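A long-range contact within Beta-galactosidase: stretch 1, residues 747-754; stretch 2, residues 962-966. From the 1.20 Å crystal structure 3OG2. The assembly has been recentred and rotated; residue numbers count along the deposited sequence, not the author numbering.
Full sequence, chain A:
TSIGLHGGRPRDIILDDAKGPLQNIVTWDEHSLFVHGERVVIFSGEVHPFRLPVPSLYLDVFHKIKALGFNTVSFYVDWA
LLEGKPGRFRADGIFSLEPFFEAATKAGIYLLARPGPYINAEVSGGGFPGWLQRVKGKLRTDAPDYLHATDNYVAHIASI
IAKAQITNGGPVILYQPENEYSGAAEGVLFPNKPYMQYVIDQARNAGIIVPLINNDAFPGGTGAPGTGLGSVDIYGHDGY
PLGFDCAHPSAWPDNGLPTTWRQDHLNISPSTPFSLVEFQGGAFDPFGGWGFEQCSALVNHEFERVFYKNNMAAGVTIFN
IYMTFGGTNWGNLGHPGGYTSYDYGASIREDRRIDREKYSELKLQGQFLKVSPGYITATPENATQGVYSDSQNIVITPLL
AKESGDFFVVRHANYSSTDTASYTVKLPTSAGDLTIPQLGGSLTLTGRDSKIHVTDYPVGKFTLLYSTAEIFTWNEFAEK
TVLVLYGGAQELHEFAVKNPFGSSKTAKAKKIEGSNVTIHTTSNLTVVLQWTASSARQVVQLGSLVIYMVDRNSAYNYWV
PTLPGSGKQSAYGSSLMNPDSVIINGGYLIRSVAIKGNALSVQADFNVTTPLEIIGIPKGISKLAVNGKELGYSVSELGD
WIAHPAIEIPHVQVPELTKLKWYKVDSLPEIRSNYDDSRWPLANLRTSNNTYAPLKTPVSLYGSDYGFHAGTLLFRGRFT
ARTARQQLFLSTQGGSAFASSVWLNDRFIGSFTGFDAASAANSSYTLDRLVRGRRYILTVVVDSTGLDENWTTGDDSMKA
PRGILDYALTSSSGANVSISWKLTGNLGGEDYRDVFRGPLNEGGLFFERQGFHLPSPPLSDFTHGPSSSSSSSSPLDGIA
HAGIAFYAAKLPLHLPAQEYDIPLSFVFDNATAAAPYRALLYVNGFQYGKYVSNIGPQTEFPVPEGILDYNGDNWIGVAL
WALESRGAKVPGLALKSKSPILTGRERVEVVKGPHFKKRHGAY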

# COMPACT_ATOMS: atom_id res chain seq x y z
N ARG A 747 35.78 19.57 17.96
CA ARG A 747 35.47 20.81 17.25
C ARG A 747 34.56 20.56 16.06
O ARG A 747 34.89 19.81 15.16
CB ARG A 747 36.77 21.49 16.76
CG ARG A 747 36.49 22.81 16.04
CD ARG A 747 37.67 23.39 15.27
NE ARG A 747 38.99 23.29 15.89
CZ ARG A 747 40.16 23.41 15.23
NH1 ARG A 747 40.08 23.66 13.94
NH2 ARG A 747 41.36 23.31 15.82
N PHE A 748 33.40 21.20 16.03
CA PHE A 748 32.49 21.06 14.89
C PHE A 748 33.14 21.74 13.70
O PHE A 748 33.56 22.90 13.74
CB PHE A 748 31.16 21.69 15.23
CG PHE A 748 30.19 21.63 14.05
CD1 PHE A 748 29.80 20.43 13.49
CD2 PHE A 748 29.68 22.81 13.53
CE1 PHE A 748 28.88 20.35 12.44
CE2 PHE A 748 28.80 22.78 12.45
CZ PHE A 748 28.38 21.55 11.89
N ILE A 749 33.18 21.00 12.58
CA ILE A 749 33.75 21.55 11.34
C ILE A 749 32.65 21.95 10.41
O ILE A 749 32.70 23.04 9.81
CB ILE A 749 34.68 20.50 10.72
CG1 ILE A 749 35.87 20.22 11.66
CG2 ILE A 749 35.20 20.87 9.34
CD1 ILE A 749 36.76 21.41 11.82
N GLY A 750 31.64 21.13 10.18
CA GLY A 750 30.61 21.56 9.23
C GLY A 750 29.66 20.40 8.92
O GLY A 750 29.94 19.28 9.24
N SER A 751 28.55 20.76 8.30
CA SER A 751 27.59 19.78 7.85
C SER A 751 27.21 20.03 6.39
O SER A 751 27.11 21.20 5.95
CB SER A 751 26.26 19.88 8.64
OG SER A 751 26.48 19.42 9.96
N PHE A 752 26.97 18.94 5.68
CA PHE A 752 26.15 19.01 4.47
C PHE A 752 24.71 18.83 4.92
O PHE A 752 24.36 17.74 5.41
CB PHE A 752 26.57 17.91 3.49
CG PHE A 752 25.61 17.90 2.32
CD1 PHE A 752 25.58 18.96 1.41
CD2 PHE A 752 24.76 16.85 2.13
CE1 PHE A 752 24.70 18.95 0.34
CE2 PHE A 752 23.87 16.81 1.05
CZ PHE A 752 23.86 17.87 0.15
N THR A 753 23.90 19.90 4.80
CA THR A 753 22.59 19.78 5.45
C THR A 753 21.51 19.11 4.59
O THR A 753 20.43 18.80 5.11
CB THR A 753 22.11 21.18 5.90
OG1 THR A 753 22.16 22.06 4.77
CG2 THR A 753 23.08 21.71 6.94
N GLY A 754 21.80 18.87 3.33
CA GLY A 754 20.96 17.98 2.52
C GLY A 754 19.85 18.72 1.80
O GLY A 754 19.41 19.83 2.14
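Stretch 2 (962-966) ALESR

Residues 747-752 of stretch 1 form a strand, and Thr753 and Gly754 leave it as loop. Stretch 2 lies against it as an irregular segment, mostly loop. The two stretches pair in reversed order, obliquely rather than as neighbouring antiparallel strands: the CA of Phe748 lies 7.1 Å from the CA of Ser965, and the CA of Ser751 lies 6.0 Å from the CA of Leu963. No backbone-to-backbone hydrogen bond joins them. Gly750 has phi/psi of 170/166, where a CB would be jammed against the carbonyl O of Ile749.

Phe748, Ser751 and Thr753 all point their CA-to-CB bonds toward stretch 2. The one hydrogen bond across the contact runs from Ser751 OG to Leu963 O, at 2.6 Å. The same carbonyl meets the aromatic ring, with Leu963 O 3.4 Å from Phe748 CZ. The ring approaches obliquely and also reaches Ser965, with Phe748 CD2 3.8 Å from Ser965 CB. The chi1 of Phe748 is t.

At the other end, Thr753 CG2 packs 4.0 Å from Leu963 CB. Thr753 CG2 also lies 4.1 Å from Glu964 OE2. Leu963 thus touches all three residues and is the most covered residue of the contact. Within stretch 2, Arg966 NH2 forms a salt bridge with Glu964 OE1 at 2.6 Å. Arg966 itself does not touch stretch 1.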

# COMPACT_ATOMS: atom_id res chain seq x y z
N ALA A 962 21.26 17.94 15.52
CA ALA A 962 21.34 19.37 15.17
C ALA A 962 22.48 19.53 14.16
O ALA A 962 23.63 19.13 14.45
CB ALA A 962 21.64 20.18 16.40
N LEU A 963 22.21 20.06 12.98
CA LEU A 963 23.17 20.08 11.90
C LEU A 963 24.07 21.30 11.91
O LEU A 963 25.08 21.27 11.24
CB LEU A 963 22.39 20.07 10.55
CG LEU A 963 21.69 18.74 10.29
CD1 LEU A 963 20.55 18.95 9.29
CD2 LEU A 963 22.70 17.73 9.77
N GLU A 964 23.66 22.39 12.58
CA GLU A 964 24.40 23.61 12.56
C GLU A 964 24.89 23.94 13.96
O GLU A 964 24.44 23.42 14.97
CB GLU A 964 23.53 24.73 11.97
CG GLU A 964 23.31 24.46 10.47
CD GLU A 964 22.56 25.53 9.74
OE1 GLU A 964 21.98 26.46 10.37
OE2 GLU A 964 22.53 25.44 8.48
N SER A 965 25.85 24.86 13.97
CA SER A 965 26.60 25.05 15.23
C SER A 965 25.79 25.71 16.32
O SER A 965 26.22 25.62 17.48
CB SER A 965 27.85 25.89 14.89
OG SER A 965 27.42 27.19 14.47
N ARG A 966 24.67 26.31 15.94
CA ARG A 966 23.71 26.95 16.81
C ARG A 966 22.85 25.95 17.59
O ARG A 966 22.08 26.27 18.48
CB ARG A 966 22.74 27.81 15.96
CG ARG A 966 22.16 27.06 14.74
CD ARG A 966 21.28 27.97 13.91
NE ARG A 966 21.18 27.80 12.46
CZ ARG A 966 20.12 28.23 11.76
NH1 ARG A 966 19.13 28.84 12.42
NH2 ARG A 966 19.99 28.10 10.43